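Long-range contacts in fuculose-1-phosphate aldolase (Thermus thermophilus, PDB 2FK5), which belongs to the class II aldolases and carries the AraD-like fold shared with adducin: residues Ala8-Val12 with Leu166-Tyr170; Pro58-Ile63 with Arg75-Arg79; Tyr114-Val118 with Leu172-Leu176. Numbering follows the deposited sequence.

Interaction 1: residues Ala8-Val12 with Leu166-Tyr170; sequences AFRQV and LLEAY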
loop_
_atom_site.group_PDB
_atom_site.type_symbol
_atom_site.label_atom_id
_atom_site.label_comp_id
_atom_site.label_asym_id
_atom_site.label_seq_id
_atom_site.Cartn_x
_atom_site.Cartn_y
_atom_site.Cartn_z
ATOM N N ALA A 8 4.986 -12.658 10.751
ATOM C CA ALA A 8 5.140 -11.609 11.753
ATOM C C ALA A 8 6.328 -10.711 11.428
ATOM O O ALA A 8 6.234 -9.490 11.575
ATOM C CB ALA A 8 5.295 -12.219 13.139
ATOM N N PHE A 9 7.445 -11.305 10.998
ATOM C CA PHE A 9 8.629 -10.514 10.633
ATOM C C PHE A 9 8.292 -9.671 9.410
ATOM O O PHE A 9 8.631 -8.491 9.330
ATOM C CB PHE A 9 9.814 -11.408 10.245
ATOM C CG PHE A 9 10.654 -11.861 11.408
ATOM C CD1 PHE A 9 10.199 -12.851 12.275
ATOM C CD2 PHE A 9 11.910 -11.299 11.624
ATOM C CE1 PHE A 9 10.984 -13.281 13.345
ATOM C CE2 PHE A 9 12.702 -11.719 12.689
ATOM C CZ PHE A 9 12.239 -12.713 13.551
ATOM N N ARG A 10 7.644 -10.304 8.441
ATOM C CA ARG A 10 7.283 -9.627 7.209
ATOM C C ARG A 10 6.372 -8.440 7.478
ATOM O O ARG A 10 6.587 -7.352 6.956
ATOM C CB ARG A 10 6.590 -10.601 6.258
ATOM C CG ARG A 10 6.226 -9.982 4.931
ATOM C CD ARG A 10 5.611 -11.019 4.001
ATOM N NE ARG A 10 5.226 -10.427 2.726
ATOM C CZ ARG A 10 4.531 -11.059 1.786
ATOM N NH1 ARG A 10 4.230 -10.426 0.661
ATOM N N GLN A 11 5.360 -8.668 8.301
ATOM C CA GLN A 11 4.397 -7.639 8.646
ATOM C C GLN A 11 5.025 -6.499 9.441
ATOM O O GLN A 11 4.730 -5.331 9.205
ATOM C CB GLN A 11 3.260 -8.279 9.436
ATOM C CG GLN A 11 2.300 -7.309 10.082
ATOM C CD GLN A 11 1.181 -8.033 10.802
ATOM O OE1 GLN A 11 0.608 -7.518 11.762
ATOM N NE2 GLN A 11 0.857 -9.235 10.331
ATOM N N VAL A 12 5.891 -6.840 10.392
ATOM C CA VAL A 12 6.544 -5.816 11.201
ATOM C C VAL A 12 7.403 -4.939 10.300
ATOM O O VAL A 12 7.397 -3.715 10.426
ATOM C CB VAL A 12 7.394 -6.456 12.333
ATOM C CG1 VAL A 12 8.401 -5.444 12.876
ATOM C CG2 VAL A 12 6.476 -6.914 13.458
ATOM N N LEU A 166 7.204 -10.260 19.125
ATOM C CA LEU A 166 7.673 -9.364 18.076
ATOM C C LEU A 166 6.649 -8.258 17.797
ATOM O O LEU A 166 7.010 -7.086 17.647
ATOM C CB LEU A 166 7.958 -10.150 16.791
ATOM C CG LEU A 166 8.570 -9.331 15.654
ATOM C CD1 LEU A 166 9.881 -8.694 16.099
ATOM C CD2 LEU A 166 8.811 -10.237 14.464
ATOM N N LEU A 167 5.375 -8.629 17.720
ATOM C CA LEU A 167 4.325 -7.644 17.471
ATOM C C LEU A 167 4.227 -6.678 18.646
ATOM O O LEU A 167 3.906 -5.499 18.477
ATOM C CB LEU A 167 2.982 -8.345 17.248
ATOM C CG LEU A 167 2.877 -9.063 15.899
ATOM C CD1 LEU A 167 1.628 -9.928 15.863
ATOM C CD2 LEU A 167 2.859 -8.034 14.777
ATOM N N GLU A 168 4.512 -7.183 19.838
ATOM C CA GLU A 168 4.483 -6.350 21.029
ATOM C C GLU A 168 5.614 -5.326 20.953
ATOM O O GLU A 168 5.410 -4.144 21.232
ATOM C CB GLU A 168 4.654 -7.221 22.271
ATOM C CG GLU A 168 4.692 -6.461 23.576
ATOM C CD GLU A 168 5.070 -7.360 24.739
ATOM O OE1 GLU A 168 4.981 -6.909 25.896
ATOM O OE2 GLU A 168 5.465 -8.516 24.493
ATOM N N ALA A 169 6.808 -5.785 20.582
ATOM C CA ALA A 169 7.983 -4.910 20.453
ATOM C C ALA A 169 7.723 -3.838 19.394
ATOM O O ALA A 169 8.022 -2.658 19.587
ATOM C CB ALA A 169 9.202 -5.741 20.065
ATOM N N TYR A 170 7.173 -4.270 18.264
ATOM C CA TYR A 170 6.837 -3.371 17.173
ATOM C C TYR A 170 5.881 -2.293 17.677
ATOM O O TYR A 170 6.050 -1.114 17.363
ATOM C CB TYR A 170 6.180 -4.159 16.026
ATOM C CG TYR A 170 5.279 -3.311 15.155
ATOM C CD1 TYR A 170 3.897 -3.280 15.364
ATOM C CD2 TYR A 170 5.816 -2.480 14.169
ATOM C CE1 TYR A 170 3.072 -2.436 14.616
ATOM C CE2 TYR A 170 4.995 -1.624 13.420
ATOM C CZ TYR A 170 3.626 -1.610 13.653
ATOM O OH TYR A 170 2.824 -0.735 12.955
#

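Interaction 2: residues Pro58-Ile63 with Arg75-Arg79; sequences PLEGPI and REVYR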
loop_
_atom_site.group_PDB
_atom_site.type_symbol
_atom_site.label_atom_id
_atom_site.label_comp_id
_atom_site.label_asym_id
_atom_site.label_seq_id
_atom_site.Cartn_x
_atom_site.Cartn_y
_atom_site.Cartn_z
ATOM N N PRO A 58 23.455 -18.072 17.723
ATOM C CA PRO A 58 23.506 -18.640 19.073
ATOM C C PRO A 58 23.946 -17.574 20.067
ATOM O O PRO A 58 24.589 -16.602 19.679
ATOM C CB PRO A 58 24.528 -19.768 18.926
ATOM C CG PRO A 58 25.518 -19.184 17.953
ATOM C CD PRO A 58 24.635 -18.461 16.928
ATOM N N LEU A 59 23.587 -17.735 21.338
ATOM C CA LEU A 59 23.999 -16.769 22.353
ATOM C C LEU A 59 25.484 -16.966 22.633
ATOM O O LEU A 59 26.189 -16.032 23.020
ATOM C CB LEU A 59 23.198 -16.947 23.648
ATOM C CG LEU A 59 21.707 -16.597 23.587
ATOM C CD1 LEU A 59 21.113 -16.611 24.991
ATOM C CD2 LEU A 59 21.532 -15.226 22.962
ATOM N N GLU A 60 25.954 -18.193 22.433
ATOM C CA GLU A 60 27.362 -18.516 22.645
ATOM C C GLU A 60 27.918 -19.138 21.376
ATOM O O GLU A 60 27.386 -20.122 20.865
ATOM C CB GLU A 60 27.536 -19.489 23.817
ATOM C CG GLU A 60 27.129 -18.926 25.170
ATOM C CD GLU A 60 27.784 -17.586 25.473
ATOM O OE1 GLU A 60 28.997 -17.435 25.215
ATOM O OE2 GLU A 60 27.085 -16.684 25.979
ATOM N N GLY A 61 28.997 -18.562 20.872
ATOM C CA GLY A 61 29.594 -19.073 19.657
ATOM C C GLY A 61 29.744 -17.960 18.638
ATOM O O GLY A 61 29.373 -16.815 18.907
ATOM N N PRO A 62 30.286 -18.269 17.451
ATOM C CA PRO A 62 30.487 -17.279 16.389
ATOM C C PRO A 62 29.179 -16.732 15.833
ATOM O O PRO A 62 28.221 -17.483 15.627
ATOM C CB PRO A 62 31.256 -18.066 15.321
ATOM C CG PRO A 62 31.920 -19.172 16.099
ATOM C CD PRO A 62 30.845 -19.575 17.061
ATOM N N ILE A 63 29.126 -15.427 15.604
ATOM C CA ILE A 63 27.930 -14.840 15.015
ATOM C C ILE A 63 28.053 -15.132 13.524
ATOM O O ILE A 63 28.999 -14.689 12.878
ATOM C CB ILE A 63 27.858 -13.313 15.233
ATOM C CG1 ILE A 63 27.631 -13.011 16.716
ATOM C CG2 ILE A 63 26.718 -12.719 14.396
ATOM C CD1 ILE A 63 27.519 -11.542 17.030
ATOM N N ARG A 75 22.143 -10.028 20.780
ATOM C CA ARG A 75 22.647 -11.150 21.563
ATOM C C ARG A 75 22.831 -10.791 23.036
ATOM O O ARG A 75 22.415 -11.535 23.929
ATOM C CB ARG A 75 23.977 -11.642 20.989
ATOM C CG ARG A 75 24.520 -12.872 21.718
ATOM C CD ARG A 75 25.819 -13.336 21.110
ATOM N NE ARG A 75 26.870 -12.341 21.280
ATOM C CZ ARG A 75 28.124 -12.514 20.884
ATOM N NH1 ARG A 75 28.479 -13.651 20.297
ATOM N NH2 ARG A 75 29.023 -11.555 21.075
ATOM N N GLU A 76 23.438 -9.637 23.293
ATOM C CA GLU A 76 23.679 -9.207 24.665
ATOM C C GLU A 76 22.366 -8.968 25.397
ATOM O O GLU A 76 22.240 -9.287 26.575
ATOM C CB GLU A 76 24.541 -7.939 24.673
ATOM C CG GLU A 76 25.292 -7.703 25.976
ATOM C CD GLU A 76 26.224 -8.854 26.330
ATOM O OE1 GLU A 76 26.899 -9.373 25.415
ATOM O OE2 GLU A 76 26.286 -9.232 27.519
ATOM N N VAL A 77 21.379 -8.404 24.704
ATOM C CA VAL A 77 20.079 -8.167 25.325
ATOM C C VAL A 77 19.446 -9.492 25.737
ATOM O O VAL A 77 18.870 -9.610 26.814
ATOM C CB VAL A 77 19.095 -7.446 24.352
ATOM C CG1 VAL A 77 17.712 -7.390 24.965
ATOM C CG2 VAL A 77 19.589 -6.045 24.047
ATOM N N TYR A 78 19.541 -10.495 24.875
ATOM C CA TYR A 78 18.955 -11.786 25.201
ATOM C C TYR A 78 19.739 -12.471 26.320
ATOM O O TYR A 78 19.159 -13.166 27.149
ATOM C CB TYR A 78 18.908 -12.673 23.963
ATOM C CG TYR A 78 17.867 -12.219 22.966
ATOM C CD1 TYR A 78 18.194 -12.037 21.628
ATOM C CD2 TYR A 78 16.555 -11.972 23.369
ATOM C CE1 TYR A 78 17.230 -11.614 20.700
ATOM C CE2 TYR A 78 15.584 -11.549 22.453
ATOM C CZ TYR A 78 15.935 -11.372 21.123
ATOM O OH TYR A 78 14.994 -10.940 20.212
ATOM N N ARG A 79 21.049 -12.262 26.338
ATOM C CA ARG A 79 21.894 -12.846 27.379
ATOM C C ARG A 79 21.542 -12.271 28.749
ATOM O O ARG A 79 21.308 -13.010 29.699
ATOM C CB ARG A 79 23.370 -12.554 27.108
ATOM C CG ARG A 79 24.033 -13.367 26.010
ATOM C CD ARG A 79 25.437 -12.819 25.756
ATOM N NE ARG A 79 26.252 -13.671 24.894
ATOM C CZ ARG A 79 27.479 -13.358 24.489
ATOM N NH1 ARG A 79 28.029 -12.209 24.862
ATOM N NH2 ARG A 79 28.168 -14.200 23.729
HETATM O O HOH W 1 26.821 -15.534 19.302
#

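Interaction 3: residues Tyr114-Val118 with Leu172-Leu176; sequences YLKEV and LMTTL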
loop_
_atom_site.group_PDB
_atom_site.type_symbol
_atom_site.label_atom_id
_atom_site.label_comp_id
_atom_site.label_asym_id
_atom_site.label_seq_id
_atom_site.Cartn_x
_atom_site.Cartn_y
_atom_site.Cartn_z
ATOM N N TYR A 114 2.658 2.185 28.351
ATOM C CA TYR A 114 3.549 1.187 27.762
ATOM C C TYR A 114 5.042 1.455 27.901
ATOM O O TYR A 114 5.829 0.524 28.047
ATOM C CB TYR A 114 3.236 1.010 26.275
ATOM C CG TYR A 114 1.942 0.289 25.986
ATOM C CD1 TYR A 114 1.702 -0.989 26.495
ATOM C CD2 TYR A 114 0.960 0.875 25.190
ATOM C CE1 TYR A 114 0.512 -1.664 26.216
ATOM C CE2 TYR A 114 -0.229 0.209 24.903
ATOM C CZ TYR A 114 -0.447 -1.057 25.419
ATOM O OH TYR A 114 -1.626 -1.710 25.140
ATOM N N LEU A 115 5.433 2.721 27.846
ATOM C CA LEU A 115 6.846 3.070 27.920
ATOM C C LEU A 115 7.285 3.585 29.272
ATOM O O LEU A 115 8.388 3.267 29.729
ATOM C CB LEU A 115 7.177 4.115 26.854
ATOM C CG LEU A 115 6.852 3.666 25.428
ATOM C CD1 LEU A 115 6.997 4.819 24.459
ATOM C CD2 LEU A 115 7.781 2.528 25.046
ATOM N N LYS A 116 6.421 4.382 29.899
ATOM C CA LYS A 116 6.707 4.977 31.201
ATOM C C LYS A 116 7.776 6.057 31.038
ATOM O O LYS A 116 7.487 7.252 31.080
ATOM C CB LYS A 116 7.181 3.895 32.182
ATOM C CG LYS A 116 6.108 2.861 32.500
ATOM C CD LYS A 116 6.636 1.748 33.390
ATOM C CE LYS A 116 5.564 0.697 33.636
ATOM N NZ LYS A 116 6.034 -0.434 34.483
ATOM N N GLU A 117 9.015 5.625 30.847
ATOM C CA GLU A 117 10.117 6.549 30.661
ATOM C C GLU A 117 11.117 5.875 29.727
ATOM O O GLU A 117 11.413 4.696 29.876
ATOM C CB GLU A 117 10.769 6.854 32.007
ATOM C CG GLU A 117 11.818 7.941 31.955
ATOM C CD GLU A 117 12.446 8.192 33.315
ATOM O OE1 GLU A 117 13.327 7.402 33.721
ATOM O OE2 GLU A 117 12.047 9.176 33.973
ATOM N N VAL A 118 11.623 6.615 28.750
ATOM C CA VAL A 118 12.586 6.050 27.811
ATOM C C VAL A 118 13.949 6.693 28.004
ATOM O O VAL A 118 14.162 7.849 27.631
ATOM C CB VAL A 118 12.147 6.272 26.342
ATOM C CG1 VAL A 118 13.172 5.629 25.377
ATOM C CG2 VAL A 118 10.767 5.687 26.127
ATOM N N LEU A 172 5.509 -1.158 20.694
ATOM C CA LEU A 172 6.181 -0.225 21.589
ATOM C C LEU A 172 6.992 0.764 20.779
ATOM O O LEU A 172 7.109 1.926 21.153
ATOM C CB LEU A 172 7.119 -0.962 22.552
ATOM C CG LEU A 172 6.428 -1.786 23.640
ATOM C CD1 LEU A 172 7.464 -2.567 24.428
ATOM C CD2 LEU A 172 5.644 -0.859 24.554
ATOM N N MET A 173 7.561 0.299 19.671
ATOM C CA MET A 173 8.363 1.180 18.828
ATOM C C MET A 173 7.473 2.256 18.206
ATOM O O MET A 173 7.852 3.429 18.170
ATOM C CB MET A 173 9.073 0.378 17.740
ATOM C CG MET A 173 10.032 1.201 16.871
ATOM S SD MET A 173 11.363 1.998 17.820
ATOM C CE MET A 173 12.331 0.566 18.301
ATOM N N THR A 174 6.288 1.870 17.730
ATOM C CA THR A 174 5.385 2.850 17.126
ATOM C C THR A 174 4.867 3.802 18.187
ATOM O O THR A 174 4.701 4.994 17.923
ATOM C CB THR A 174 4.182 2.190 16.377
ATOM O OG1 THR A 174 3.396 1.413 17.282
ATOM C CG2 THR A 174 4.684 1.296 15.262
ATOM N N THR A 175 4.620 3.281 19.388
ATOM C CA THR A 175 4.149 4.107 20.498
ATOM C C THR A 175 5.222 5.143 20.841
ATOM O O THR A 175 4.907 6.297 21.147
ATOM C CB THR A 175 3.855 3.248 21.744
ATOM O OG1 THR A 175 2.705 2.433 21.492
ATOM C CG2 THR A 175 3.597 4.126 22.962
ATOM N N LEU A 176 6.487 4.724 20.789
ATOM C CA LEU A 176 7.599 5.627 21.066
ATOM C C LEU A 176 7.661 6.803 20.089
ATOM O O LEU A 176 7.792 7.949 20.514
ATOM C CB LEU A 176 8.936 4.878 21.027
ATOM C CG LEU A 176 10.194 5.765 21.043
ATOM C CD1 LEU A 176 10.106 6.802 22.149
ATOM C CD2 LEU A 176 11.423 4.897 21.232
#

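Interaction 1: residues Ala8-Val12 with Leu166-Tyr170
Ala8, on the N-terminal helix 3-18, points its CB toward helix 162-191 and meets a methyl of Leu166, Ala8 CB to Leu166 CD2 at 4.2 Å. The same methyl lies over the ring of Phe9: Leu166 CD2 stands 3.9 Å from the ring centroid, 19° off the normal, a CH-pi contact made although the CA-to-CB bond of Phe9 is directed away from the partner helix. Gln11 adds a contact of its own, OE1 lying 3.8 Å from Leu167 CD2. Val12 then makes the broadest set of contacts. Its CG2 sits among three residues, 3.9 Å from Leu166 CG, 4.0 Å from Leu167 CD2 and 3.8 Å from Tyr170 CB, so one methyl is held by two successive turns of the facing helix. The backbones draw closest here, with 6.5 Å between Val12 CA and Tyr170 CA. Toward the sheet, Phe9 and Leu166 both rest on Val31 of strand 28-32, while Tyr170 packs on Phe17 of a second subunit. The two helical segments run nearly parallel, at 12° with axes 10.2 Å apart, and their apolar packing is that of a helix pair laid against the central sheet of the AraD-like alpha/beta fold.

Interaction 2: residues Pro58-Ile63 with Arg75-Arg79
A single backbone carbonyl, that of Leu59, takes two hydrogen bonds from one guanidinium: Arg79 NH2 at 2.8 Å and Arg79 NE at 3.0 Å from Leu59 O. Charge reinforces this fork, because Glu60 OE2 forms a salt bridge with Arg79 NE at 3.3 Å, and Arg79 NH1 pairs with Glu76 OE1 at 3.1 Å one turn back on the helix, giving a three-residue network. By another route, Arg75 NH1 donates to a water oxygen at 2.7 Å, and that water donates to Pro58 O at 2.5 Å and Gly61 O at 2.9 Å, while Ile63 CG1 lies over one face of the Arg75 guanidinium. Gly61 (phi 127°, psi 180°) turns the loop where a CB would be jammed against the preceding carbonyl. Leu59 CD2 packs on Tyr78 CB at 3.8 Å. Glu60 O accepts a hydrogen bond from Ser135 of a third subunit. The loop leaving strand 54-58 is thus fastened to helix 71-80, whose Tyr78 reaches Ser30 of strand 28-32 and whose Val77 packs on helix 130-142.

Interaction 3: residues Tyr114-Val118 with Leu172-Leu176
This is a buried apolar contact in which the turn between helix 109-114 and strand 118-121 packs against the long C-terminal helix 162-191. Leu115 is its centre: CD1 reaches the helix backbone at Leu176 CA (3.5 Å) and touches Thr175 CG2 at 3.8 Å, while CD2 meets Leu172 CD2 at 4.0 Å, so the side chain lies across one full turn of the partner. At one end Tyr114 CB presses on Leu172 CD2 at 3.5 Å; at the other, Val118 CG2 approaches Leu176 CD1 more loosely, at 4.2 Å. Lys116, with phi of +71°, is where the chain leaves helical geometry. The reversal carries Lys116 and Glu117 away from the helix and brings Val118 back toward it as the strand begins. The hydroxyl of Thr175 is satisfied within its own helix by Gly171 O. The central sheet backs the contact: Leu115 packs on Ala145 and Val118 on Leu147 of strand 145-148, Leu172 and Leu176 rest on strand 152-157, and Val118 pairs through its backbone with Leu104 of strand 103-104.

Interactions 1 and 3 share helix 162-191, through 166-170 and 172-176, with their centres about 15 Å apart. Their segments alternate along the chain, and the shared helix packs against both helix 3-18 and the turn before strand 118-121. Interaction 2, its segments separated by 11 residues, is nested within the long loop closed by interaction 1; its centre lies about 21 Å from that of interaction 1 and about 25 Å from that of interaction 3, across the chain's centre from the latter. It alone includes hydrogen bonds, a salt bridge and a water bridge across its segments; the other two are apolar. Interaction 1 lies against a second subunit, interaction 2 against a third.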